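Local coordinates for protein transcriptional regulator ComR (Streptococcus vestibularis F0396, PDB 6HU8) that probably binds DNA and regulates competence genes in response to a signalling peptide, as a member of the RNPP family, at residues L123-N128 with I166-Y171; K140-Y145 with F170-G175; Q151-K156 with F184-D189; N161-I166 with F207-A212. All coordinates share one frame; numbering follows the deposited sequence.

Contact 1 (L123-N128 with I166-Y171); sequences LDILEN and IDYYFY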
# COMPACT_ATOMS: atom_id res chain seq x y z
N LEU A 123 4.59 7.81 -2.40
CA LEU A 123 4.98 8.11 -3.77
C LEU A 123 6.11 7.18 -4.22
O LEU A 123 6.08 6.65 -5.33
CB LEU A 123 5.39 9.57 -3.91
CG LEU A 123 4.24 10.56 -3.66
CD1 LEU A 123 4.69 12.02 -3.82
CD2 LEU A 123 3.05 10.26 -4.57
N ASP A 124 7.11 6.99 -3.36
CA ASP A 124 8.21 6.09 -3.65
C ASP A 124 7.73 4.65 -3.90
O ASP A 124 8.23 3.99 -4.81
CB ASP A 124 9.22 6.10 -2.50
CG ASP A 124 10.14 7.31 -2.53
OD1 ASP A 124 10.42 7.84 -3.63
OD2 ASP A 124 10.60 7.72 -1.45
N ILE A 125 6.79 4.18 -3.08
CA ILE A 125 6.28 2.81 -3.20
C ILE A 125 5.58 2.58 -4.54
O ILE A 125 5.89 1.62 -5.25
CB ILE A 125 5.27 2.46 -2.08
CG1 ILE A 125 5.99 2.28 -0.74
CG2 ILE A 125 4.49 1.18 -2.42
CD1 ILE A 125 5.04 2.08 0.42
N LEU A 126 4.63 3.44 -4.88
CA LEU A 126 3.96 3.37 -6.16
C LEU A 126 4.96 3.36 -7.31
O LEU A 126 4.83 2.58 -8.25
CB LEU A 126 2.99 4.55 -6.33
CG LEU A 126 1.77 4.52 -5.41
CD1 LEU A 126 1.05 5.85 -5.46
CD2 LEU A 126 0.83 3.39 -5.84
N GLU A 127 5.95 4.24 -7.21
CA GLU A 127 6.94 4.38 -8.26
C GLU A 127 7.82 3.13 -8.37
O GLU A 127 8.06 2.65 -9.48
CB GLU A 127 7.81 5.61 -8.02
CG GLU A 127 8.69 5.97 -9.20
CD GLU A 127 9.73 7.03 -8.85
OE1 GLU A 127 9.82 8.04 -9.57
OE2 GLU A 127 10.47 6.84 -7.86
N ASN A 128 8.29 2.62 -7.23
CA ASN A 128 9.15 1.44 -7.22
C ASN A 128 8.43 0.21 -7.79
O ASN A 128 8.94 -0.43 -8.71
CB ASN A 128 9.66 1.17 -5.80
CG ASN A 128 10.82 2.09 -5.39
OD1 ASN A 128 11.24 2.95 -6.16
ND2 ASN A 128 11.33 1.92 -4.17
N ILE A 166 1.69 -1.93 3.00
CA ILE A 166 1.43 -3.37 2.97
C ILE A 166 1.64 -3.91 1.55
O ILE A 166 2.09 -5.04 1.37
CB ILE A 166 0.00 -3.70 3.47
CG1 ILE A 166 -0.09 -3.43 4.97
CG2 ILE A 166 -0.37 -5.16 3.17
CD1 ILE A 166 -1.48 -3.61 5.55
N ASP A 167 1.35 -3.09 0.55
CA ASP A 167 1.67 -3.47 -0.82
C ASP A 167 3.19 -3.65 -0.99
O ASP A 167 3.65 -4.65 -1.58
CB ASP A 167 1.14 -2.42 -1.80
CG ASP A 167 0.78 -2.99 -3.14
OD1 ASP A 167 1.02 -4.20 -3.37
OD2 ASP A 167 0.25 -2.23 -3.97
N TYR A 168 3.98 -2.71 -0.46
CA TYR A 168 5.44 -2.77 -0.57
C TYR A 168 5.98 -4.01 0.15
O TYR A 168 6.97 -4.63 -0.29
CB TYR A 168 6.08 -1.51 0.00
CG TYR A 168 7.43 -1.15 -0.59
CD1 TYR A 168 7.64 -1.22 -1.97
CD2 TYR A 168 8.48 -0.72 0.22
CE1 TYR A 168 8.87 -0.88 -2.52
CE2 TYR A 168 9.71 -0.37 -0.32
CZ TYR A 168 9.90 -0.45 -1.69
OH TYR A 168 11.12 -0.10 -2.22
N TYR A 169 5.34 -4.35 1.26
CA TYR A 169 5.70 -5.57 1.99
C TYR A 169 5.51 -6.81 1.10
O TYR A 169 6.44 -7.60 0.93
CB TYR A 169 4.87 -5.68 3.28
CG TYR A 169 4.80 -7.09 3.85
CD1 TYR A 169 5.96 -7.76 4.26
CD2 TYR A 169 3.58 -7.75 3.98
CE1 TYR A 169 5.90 -9.06 4.78
CE2 TYR A 169 3.51 -9.06 4.49
CZ TYR A 169 4.67 -9.70 4.88
OH TYR A 169 4.61 -10.98 5.38
N PHE A 170 4.33 -6.96 0.51
CA PHE A 170 4.08 -8.09 -0.40
C PHE A 170 5.08 -8.10 -1.55
O PHE A 170 5.55 -9.16 -1.98
CB PHE A 170 2.64 -8.04 -0.94
CG PHE A 170 1.61 -8.28 0.11
CD1 PHE A 170 1.84 -9.19 1.14
CD2 PHE A 170 0.41 -7.59 0.09
CE1 PHE A 170 0.89 -9.43 2.13
CE2 PHE A 170 -0.55 -7.83 1.08
CZ PHE A 170 -0.30 -8.74 2.10
N TYR A 171 5.42 -6.90 -2.03
CA TYR A 171 6.44 -6.73 -3.06
C TYR A 171 7.80 -7.31 -2.64
O TYR A 171 8.56 -7.77 -3.49
CB TYR A 171 6.59 -5.25 -3.39
CG TYR A 171 7.47 -4.90 -4.56
CD1 TYR A 171 7.12 -5.26 -5.85
CD2 TYR A 171 8.63 -4.15 -4.38
CE1 TYR A 171 7.92 -4.90 -6.94
CE2 TYR A 171 9.43 -3.78 -5.45
CZ TYR A 171 9.07 -4.17 -6.74
OH TYR A 171 9.86 -3.81 -7.81
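Ile125 lies over one face of the Tyr168 ring. Its CG1 sits 3.7 Å from Tyr168 CG, above the ring plane and offset toward the rim. This is a CH-pi contact, with CG1 4.1 Å from the centroid of the Tyr168 ring. The CG2 and CD1 methyls of Ile125 extend the cover to Tyr168 CB and the near side of the ring. The CG of Tyr168 is anti to its backbone N (chi1 -153°), which sends the ring across to helix 117-131.

The phenol end meets Asn128. Asn128 ND2 donates to Tyr168 OH at 2.8 Å, with an N-H...O angle of 153°. The hydroxyl lies close to the amide plane, while amide and ring planes are 38° apart. Asn128 CB also touches the ring at Tyr168 CE1, 3.9 Å away. The other amide atom, OD1, is bonded to Arg138, so both ends of the amide are held. One turn further on, Tyr171 OH approaches Asn128 O at 3.6 Å, but its hydrogen bond goes to Thr133 O.

The two helices run in roughly the same direction, and the axes of the two short segments come within 10.0 Å. Tyr168 thus uses both its natures: the ring buries against aliphatic carbon, and its hydroxyl accepts a hydrogen bond from an amide whose rotation is probably fixed by its two bonds.

Contact 2 (K140-Y145 with F170-G175); sequences KVEEIY and FYHLYG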
# COMPACT_ATOMS: atom_id res chain seq x y z
N LYS A 140 17.49 4.11 1.44
CA LYS A 140 16.93 5.22 2.18
C LYS A 140 15.41 5.07 2.26
O LYS A 140 14.80 5.36 3.28
CB LYS A 140 17.30 6.55 1.53
CG LYS A 140 18.81 6.75 1.38
CD LYS A 140 19.17 8.19 1.03
CE LYS A 140 17.97 8.97 0.47
NZ LYS A 140 18.21 10.44 0.45
N VAL A 141 14.81 4.57 1.19
CA VAL A 141 13.40 4.25 1.18
C VAL A 141 13.14 3.06 2.11
O VAL A 141 12.17 3.04 2.88
CB VAL A 141 12.92 3.92 -0.25
CG1 VAL A 141 11.52 3.34 -0.24
CG2 VAL A 141 13.01 5.15 -1.12
N GLU A 142 14.03 2.08 2.05
CA GLU A 142 13.87 0.87 2.85
C GLU A 142 13.85 1.15 4.35
O GLU A 142 13.07 0.55 5.09
CB GLU A 142 14.99 -0.14 2.52
CG GLU A 142 14.81 -1.51 3.16
CD GLU A 142 13.61 -2.28 2.61
OE1 GLU A 142 12.99 -1.82 1.61
OE2 GLU A 142 13.28 -3.34 3.19
N GLU A 143 14.72 2.07 4.78
CA GLU A 143 14.84 2.47 6.19
C GLU A 143 13.53 3.11 6.68
O GLU A 143 13.09 2.88 7.81
CB GLU A 143 16.02 3.43 6.35
CG GLU A 143 16.32 3.87 7.78
CD GLU A 143 17.45 4.92 7.87
OE1 GLU A 143 17.64 5.68 6.91
OE2 GLU A 143 18.14 4.98 8.91
N ILE A 144 12.93 3.94 5.84
CA ILE A 144 11.66 4.58 6.16
C ILE A 144 10.52 3.56 6.13
O ILE A 144 9.70 3.49 7.06
CB ILE A 144 11.37 5.76 5.18
CG1 ILE A 144 12.30 6.93 5.50
CG2 ILE A 144 9.89 6.19 5.22
CD1 ILE A 144 12.60 7.83 4.32
N TYR A 145 10.47 2.74 5.09
CA TYR A 145 9.45 1.71 4.99
C TYR A 145 9.52 0.81 6.22
O TYR A 145 8.48 0.41 6.76
CB TYR A 145 9.62 0.88 3.71
CG TYR A 145 9.13 -0.53 3.84
CD1 TYR A 145 7.78 -0.86 3.62
CD2 TYR A 145 10.02 -1.56 4.14
CE1 TYR A 145 7.34 -2.17 3.74
CE2 TYR A 145 9.59 -2.86 4.26
CZ TYR A 145 8.27 -3.17 4.06
OH TYR A 145 7.89 -4.48 4.19
N PHE A 170 4.33 -6.96 0.51
CA PHE A 170 4.08 -8.09 -0.40
C PHE A 170 5.08 -8.10 -1.55
O PHE A 170 5.55 -9.16 -1.98
CB PHE A 170 2.64 -8.04 -0.94
CG PHE A 170 1.61 -8.28 0.11
CD1 PHE A 170 1.84 -9.19 1.14
CD2 PHE A 170 0.41 -7.59 0.09
CE1 PHE A 170 0.89 -9.43 2.13
CE2 PHE A 170 -0.55 -7.83 1.08
CZ PHE A 170 -0.30 -8.74 2.10
N TYR A 171 5.42 -6.90 -2.03
CA TYR A 171 6.44 -6.73 -3.06
C TYR A 171 7.80 -7.31 -2.64
O TYR A 171 8.56 -7.77 -3.49
CB TYR A 171 6.59 -5.25 -3.39
CG TYR A 171 7.47 -4.90 -4.56
CD1 TYR A 171 7.12 -5.26 -5.85
CD2 TYR A 171 8.63 -4.15 -4.38
CE1 TYR A 171 7.92 -4.90 -6.94
CE2 TYR A 171 9.43 -3.78 -5.45
CZ TYR A 171 9.07 -4.17 -6.74
OH TYR A 171 9.86 -3.81 -7.81
N HIS A 172 8.10 -7.30 -1.34
CA HIS A 172 9.33 -7.94 -0.83
C HIS A 172 9.27 -9.46 -0.97
O HIS A 172 10.30 -10.13 -1.12
CB HIS A 172 9.58 -7.61 0.65
CG HIS A 172 10.14 -6.26 0.89
ND1 HIS A 172 9.48 -5.10 0.54
CD2 HIS A 172 11.30 -5.86 1.47
CE1 HIS A 172 10.21 -4.05 0.88
NE2 HIS A 172 11.32 -4.49 1.45
N LEU A 173 8.06 -10.01 -0.88
CA LEU A 173 7.88 -11.46 -0.84
C LEU A 173 7.83 -12.07 -2.23
O LEU A 173 7.89 -13.28 -2.37
CB LEU A 173 6.61 -11.83 -0.09
CG LEU A 173 6.53 -11.39 1.36
CD1 LEU A 173 5.30 -11.98 2.01
CD2 LEU A 173 7.79 -11.82 2.09
N TYR A 174 7.71 -11.22 -3.25
CA TYR A 174 7.57 -11.70 -4.62
C TYR A 174 8.74 -12.58 -5.04
O TYR A 174 9.90 -12.19 -4.91
CB TYR A 174 7.44 -10.53 -5.59
CG TYR A 174 7.11 -10.98 -6.99
CD1 TYR A 174 5.82 -11.34 -7.34
CD2 TYR A 174 8.10 -11.05 -7.97
CE1 TYR A 174 5.51 -11.75 -8.63
CE2 TYR A 174 7.81 -11.46 -9.26
CZ TYR A 174 6.51 -11.81 -9.58
OH TYR A 174 6.21 -12.22 -10.86
N GLY A 175 8.43 -13.77 -5.54
CA GLY A 175 9.45 -14.69 -6.02
C GLY A 175 10.15 -15.48 -4.93
O GLY A 175 10.87 -16.43 -5.22
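Glu142 and His172 approach from opposite directions and meet at the ring edge. His172 NE2 donates to Glu142 OE2 at 2.9 Å, with an N-H...O angle of 154°. The acceptor lies near the imidazole plane, and OE2 uses its syn lone pair. A second bond from His172 NE2 to Glu142 OE1, at 3.2 Å, is weak. The carboxylate plane is turned 35° from the ring plane. Glu142 leaves its helix with CG anti to the backbone N, then bends at chi2 (67°). That bend swings the carboxylate to the imidazole edge. His172 takes another path: its CG stands beside its own backbone N and anti to the carbonyl carbon.

The contact joins helix 139-152 to the C-terminal end of helix 160-173, within the all-helical tetratricopeptide-like domain of ComR.

Tyr145 comes in against a face of the same imidazole. The two planes are nearly parallel but slid apart, with the centroids of the Tyr145 and His172 rings 4.7 Å apart, so overlap is slight. The nearest atoms are Tyr145 CE2 and His172 CE1 at 3.6 Å. Trp135 also stacks with His172. The second imidazole nitrogen, ND1, is hydrogen-bonded to Tyr168 O. Each ring nitrogen therefore faces an oxygen acceptor, which is consistent with a protonated imidazole whose charge is balanced by Glu142.

Contact 3 (Q151-K156 with F184-D189); sequences QVKRKK and FDRIVD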
# COMPACT_ATOMS: atom_id res chain seq x y z
N GLN A 151 4.97 -0.24 12.38
CA GLN A 151 3.82 0.41 12.98
C GLN A 151 2.52 -0.19 12.41
O GLN A 151 1.53 -0.35 13.13
CB GLN A 151 3.91 1.93 12.77
CG GLN A 151 4.94 2.53 13.72
CD GLN A 151 5.36 3.96 13.39
OE1 GLN A 151 5.14 4.45 12.29
NE2 GLN A 151 5.98 4.62 14.35
N VAL A 152 2.54 -0.58 11.15
CA VAL A 152 1.33 -1.14 10.54
C VAL A 152 1.01 -2.50 11.18
O VAL A 152 -0.17 -2.84 11.38
CB VAL A 152 1.48 -1.28 9.01
CG1 VAL A 152 0.48 -2.29 8.44
CG2 VAL A 152 1.32 0.08 8.35
N LYS A 153 2.05 -3.25 11.55
CA LYS A 153 1.88 -4.55 12.20
C LYS A 153 0.99 -4.49 13.45
O LYS A 153 0.35 -5.48 13.81
CB LYS A 153 3.24 -5.14 12.59
CG LYS A 153 4.12 -5.61 11.44
CD LYS A 153 5.50 -6.00 11.99
CE LYS A 153 6.46 -6.44 10.91
NZ LYS A 153 7.81 -6.87 11.43
N ARG A 154 0.95 -3.34 14.10
CA ARG A 154 0.23 -3.20 15.36
C ARG A 154 -1.18 -2.65 15.18
O ARG A 154 -1.92 -2.52 16.15
CB ARG A 154 1.00 -2.29 16.33
CG ARG A 154 2.46 -2.65 16.54
CD ARG A 154 2.67 -3.53 17.78
NE ARG A 154 2.13 -2.91 18.99
CZ ARG A 154 2.82 -2.17 19.86
NH1 ARG A 154 2.20 -1.66 20.91
NH2 ARG A 154 4.13 -1.95 19.69
N LYS A 155 -1.55 -2.30 13.94
CA LYS A 155 -2.82 -1.63 13.69
C LYS A 155 -3.92 -2.64 13.39
O LYS A 155 -3.65 -3.72 12.87
CB LYS A 155 -2.71 -0.64 12.52
CG LYS A 155 -1.91 0.63 12.80
CD LYS A 155 -1.97 1.59 11.60
CE LYS A 155 -0.83 2.61 11.64
NZ LYS A 155 -0.86 3.54 10.47
N LYS A 156 -5.15 -2.28 13.73
CA LYS A 156 -6.31 -3.10 13.42
C LYS A 156 -7.07 -2.52 12.23
O LYS A 156 -7.68 -3.25 11.46
CB LYS A 156 -7.24 -3.22 14.65
CG LYS A 156 -6.72 -4.19 15.71
CD LYS A 156 -7.80 -4.58 16.72
CE LYS A 156 -7.26 -5.53 17.79
NZ LYS A 156 -6.34 -4.86 18.76
N PHE A 184 3.28 -12.72 7.79
CA PHE A 184 2.39 -12.84 6.64
C PHE A 184 0.96 -13.14 7.07
O PHE A 184 0.02 -12.43 6.68
CB PHE A 184 2.90 -13.93 5.69
CG PHE A 184 2.05 -14.10 4.45
CD1 PHE A 184 2.17 -13.22 3.37
CD2 PHE A 184 1.13 -15.14 4.35
CE1 PHE A 184 1.39 -13.37 2.22
CE2 PHE A 184 0.33 -15.31 3.20
CZ PHE A 184 0.47 -14.42 2.14
N ASP A 185 0.79 -14.16 7.90
CA ASP A 185 -0.56 -14.54 8.32
C ASP A 185 -1.23 -13.42 9.12
O ASP A 185 -2.44 -13.22 9.00
CB ASP A 185 -0.53 -15.83 9.16
CG ASP A 185 -0.12 -17.05 8.35
OD1 ASP A 185 0.04 -16.94 7.12
OD2 ASP A 185 0.05 -18.14 8.95
N ARG A 186 -0.47 -12.70 9.93
CA ARG A 186 -1.05 -11.60 10.69
C ARG A 186 -1.53 -10.50 9.75
O ARG A 186 -2.62 -9.97 9.91
CB ARG A 186 -0.04 -11.01 11.68
CG ARG A 186 -0.62 -9.88 12.54
CD ARG A 186 0.34 -8.69 12.66
NE ARG A 186 1.74 -9.11 12.74
CZ ARG A 186 2.40 -9.35 13.87
NH1 ARG A 186 3.68 -9.72 13.83
NH2 ARG A 186 1.79 -9.22 15.05
N ILE A 187 -0.71 -10.17 8.76
CA ILE A 187 -1.08 -9.11 7.82
C ILE A 187 -2.29 -9.53 6.99
O ILE A 187 -3.28 -8.78 6.90
CB ILE A 187 0.11 -8.74 6.90
CG1 ILE A 187 1.19 -7.99 7.69
CG2 ILE A 187 -0.35 -7.90 5.74
CD1 ILE A 187 0.68 -6.70 8.30
N VAL A 188 -2.23 -10.73 6.40
CA VAL A 188 -3.34 -11.24 5.59
C VAL A 188 -4.63 -11.22 6.39
O VAL A 188 -5.65 -10.74 5.91
CB VAL A 188 -3.08 -12.69 5.09
CG1 VAL A 188 -4.32 -13.24 4.39
CG2 VAL A 188 -1.89 -12.72 4.16
N ASP A 189 -4.56 -11.71 7.63
CA ASP A 189 -5.76 -11.80 8.46
C ASP A 189 -6.37 -10.43 8.72
O ASP A 189 -7.59 -10.27 8.73
CB ASP A 189 -5.44 -12.51 9.78
CG ASP A 189 -6.60 -12.45 10.76
OD1 ASP A 189 -7.60 -13.16 10.54
OD2 ASP A 189 -6.51 -11.68 11.75
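Lys153 meets Arg186 through its backbone and CB rather than its charged end. Arg186 CD lies 3.4 Å from Lys153 O, a contact of carbon with carbonyl oxygen. Lys153 CB sits over one face of the guanidinium, offset toward its rim and 4.2 Å from Arg186 NE. The arginine starts out with CG anti to its backbone N, and bends at chi2 and chi3 fold the guanidinium alongside the lysine. The two positive ends are not in contact: Lys153 NZ and Arg186 NH1 are 5.6 Å apart. Lys153 NZ is paired with Glu150, which would offset the like charges. Arg186 also touches a crystal neighbour, so its pose may partly reflect the lattice.

Deeper in, Val152 CG1 and Ile187 CD1 approach to 4.4 Å. Chi2 of Ile187 (-60°) turns CD1 off the extended course.

A type I beta turn from Val152 to Lys155 brings Lys153 here. It is closed by Lys155 N to Val152 O at 3.0 Å. The turn leads out of helix 139-152 and packs against helix 181-192, within the tetratricopeptide-like domain of ComR.

Further out, Val152 also rests on Ile166 and Phe158. Arg154 forms a salt bridge with Asp28. Gln151 bonds to Gly29, Gln36 and Lys51, the last two in the helix-turn-helix region, so this corner of the helical domain also touches the probable DNA-binding part.

Contact 4 (N161-I166 with F207-A212); sequences NDLLVI and FNDLMA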
# COMPACT_ATOMS: atom_id res chain seq x y z
N ASN A 161 -2.66 4.88 3.02
CA ASN A 161 -1.20 4.81 3.13
C ASN A 161 -0.74 3.48 3.74
O ASN A 161 0.24 2.89 3.28
CB ASN A 161 -0.60 5.97 3.96
CG ASN A 161 -0.69 7.30 3.24
OD1 ASN A 161 -0.90 7.36 2.03
ND2 ASN A 161 -0.50 8.38 3.99
N ASP A 162 -1.44 3.03 4.78
CA ASP A 162 -1.12 1.73 5.39
C ASP A 162 -1.19 0.59 4.36
O ASP A 162 -0.31 -0.28 4.30
CB ASP A 162 -2.08 1.40 6.54
CG ASP A 162 -1.91 2.32 7.73
OD1 ASP A 162 -0.84 2.94 7.88
OD2 ASP A 162 -2.88 2.41 8.53
N LEU A 163 -2.27 0.61 3.57
CA LEU A 163 -2.48 -0.40 2.53
C LEU A 163 -1.36 -0.38 1.51
O LEU A 163 -0.98 -1.43 0.99
CB LEU A 163 -3.82 -0.20 1.83
CG LEU A 163 -5.06 -0.51 2.67
CD1 LEU A 163 -6.29 -0.34 1.82
CD2 LEU A 163 -5.01 -1.91 3.25
N LEU A 164 -0.81 0.80 1.24
CA LEU A 164 0.28 0.88 0.28
C LEU A 164 1.60 0.39 0.88
O LEU A 164 2.41 -0.22 0.19
CB LEU A 164 0.40 2.31 -0.26
CG LEU A 164 -0.81 2.69 -1.14
CD1 LEU A 164 -0.77 4.15 -1.55
CD2 LEU A 164 -0.90 1.81 -2.36
N VAL A 165 1.84 0.67 2.16
CA VAL A 165 3.00 0.09 2.83
C VAL A 165 2.89 -1.44 2.76
O VAL A 165 3.87 -2.15 2.49
CB VAL A 165 3.09 0.54 4.31
CG1 VAL A 165 4.17 -0.25 5.04
CG2 VAL A 165 3.35 2.06 4.41
N ILE A 166 1.69 -1.93 3.00
CA ILE A 166 1.43 -3.37 2.97
C ILE A 166 1.64 -3.91 1.55
O ILE A 166 2.09 -5.04 1.37
CB ILE A 166 0.00 -3.70 3.47
CG1 ILE A 166 -0.09 -3.43 4.97
CG2 ILE A 166 -0.37 -5.16 3.17
CD1 ILE A 166 -1.48 -3.61 5.55
N PHE A 207 -7.92 -3.66 -3.00
CA PHE A 207 -8.06 -4.68 -4.02
C PHE A 207 -6.68 -5.19 -4.45
O PHE A 207 -6.47 -6.40 -4.58
CB PHE A 207 -8.83 -4.15 -5.23
CG PHE A 207 -9.04 -5.17 -6.30
CD1 PHE A 207 -10.11 -6.05 -6.23
CD2 PHE A 207 -8.16 -5.28 -7.36
CE1 PHE A 207 -10.31 -7.02 -7.21
CE2 PHE A 207 -8.34 -6.24 -8.34
CZ PHE A 207 -9.41 -7.12 -8.26
N ASN A 208 -5.74 -4.28 -4.67
CA ASN A 208 -4.41 -4.66 -5.13
C ASN A 208 -3.63 -5.44 -4.07
O ASN A 208 -2.84 -6.33 -4.39
CB ASN A 208 -3.64 -3.41 -5.56
CG ASN A 208 -4.10 -2.89 -6.91
OD1 ASN A 208 -4.55 -3.67 -7.75
ND2 ASN A 208 -3.99 -1.58 -7.12
N ASP A 209 -3.85 -5.11 -2.80
CA ASP A 209 -3.27 -5.91 -1.73
C ASP A 209 -3.87 -7.31 -1.69
O ASP A 209 -3.17 -8.28 -1.47
CB ASP A 209 -3.48 -5.24 -0.38
CG ASP A 209 -2.49 -4.13 -0.13
OD1 ASP A 209 -1.68 -3.85 -1.03
OD2 ASP A 209 -2.55 -3.55 0.96
N LEU A 210 -5.17 -7.39 -1.87
CA LEU A 210 -5.83 -8.70 -1.92
C LEU A 210 -5.32 -9.52 -3.11
O LEU A 210 -5.09 -10.73 -2.99
CB LEU A 210 -7.34 -8.51 -1.97
CG LEU A 210 -7.97 -8.07 -0.65
CD1 LEU A 210 -9.38 -7.58 -0.88
CD2 LEU A 210 -7.95 -9.22 0.33
N MET A 211 -5.13 -8.87 -4.26
CA MET A 211 -4.59 -9.59 -5.41
C MET A 211 -3.21 -10.15 -5.08
O MET A 211 -2.91 -11.29 -5.46
CB MET A 211 -4.52 -8.70 -6.66
CG MET A 211 -5.89 -8.45 -7.34
SD MET A 211 -6.66 -9.88 -8.14
CE MET A 211 -5.72 -9.94 -9.67
N ALA A 212 -2.39 -9.35 -4.40
CA ALA A 212 -1.03 -9.75 -4.01
C ALA A 212 -1.04 -10.97 -3.09
O ALA A 212 -0.22 -11.87 -3.24
CB ALA A 212 -0.29 -8.57 -3.31
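Leu163 offers its backbone carbonyl, not its side chain, as the polar point of this contact. Leu163 O is 2.6 Å from Asp209 OD2 and 3.2 Å from Asp209 OD1. The second pair consists of two acceptors and is not a hydrogen bond. The CG of Asp209 is anti to its own carbonyl carbon (chi1 -79°), and the carboxylate reaches across to helix 160-173. Asp167 brings a further carboxylate oxygen close to Asp209 OD1. Such a neighbour, in a buried setting, could raise the proton affinity of either acid.

The remaining contacts are of carbon with oxygen. Asp209 OD2 lies 3.7 Å from Leu163 CD2 and also from Leu163 CB. On the next turn, Ile166 CG2 is 3.5 Å from Asp209 OD2, with the two side chains crossing at about a right angle. Aliphatic groups thus flank the carboxylate oxygen. Leu163 itself packs on Tyr202, Ala205 and Leu206, earlier in helix 200-219.

The pairing lies near the centre of the chain. It joins helix 160-173 to helix 200-219 across the intervening helix 181-192 in sequence, as expected of the stacked helices in a tetratricopeptide-like domain.

Helix 160-173 is the shared element of contacts 1, 2 and 4. Contacts 1 and 2 have centres about 7 Å apart and touch where Tyr168 meets the Tyr145 ring edge-to-face. Contact 4 lies about 8 Å from contact 1, centre to centre, and Ile166 belongs to both. Contact 3 is more remote, about 12 Å from contact 4 and 16 Å from contact 1 between centres. A salt bridge ties it to contact 4: Lys155 NZ to Asp162 OD1 at 2.7 Å. Ile166 also packs on Val152 and Ile187 of contact 3. Phe170 meets Ala212 of contact 4 and Ile187 of contact 3. The structure is the apo form, without bound pheromone.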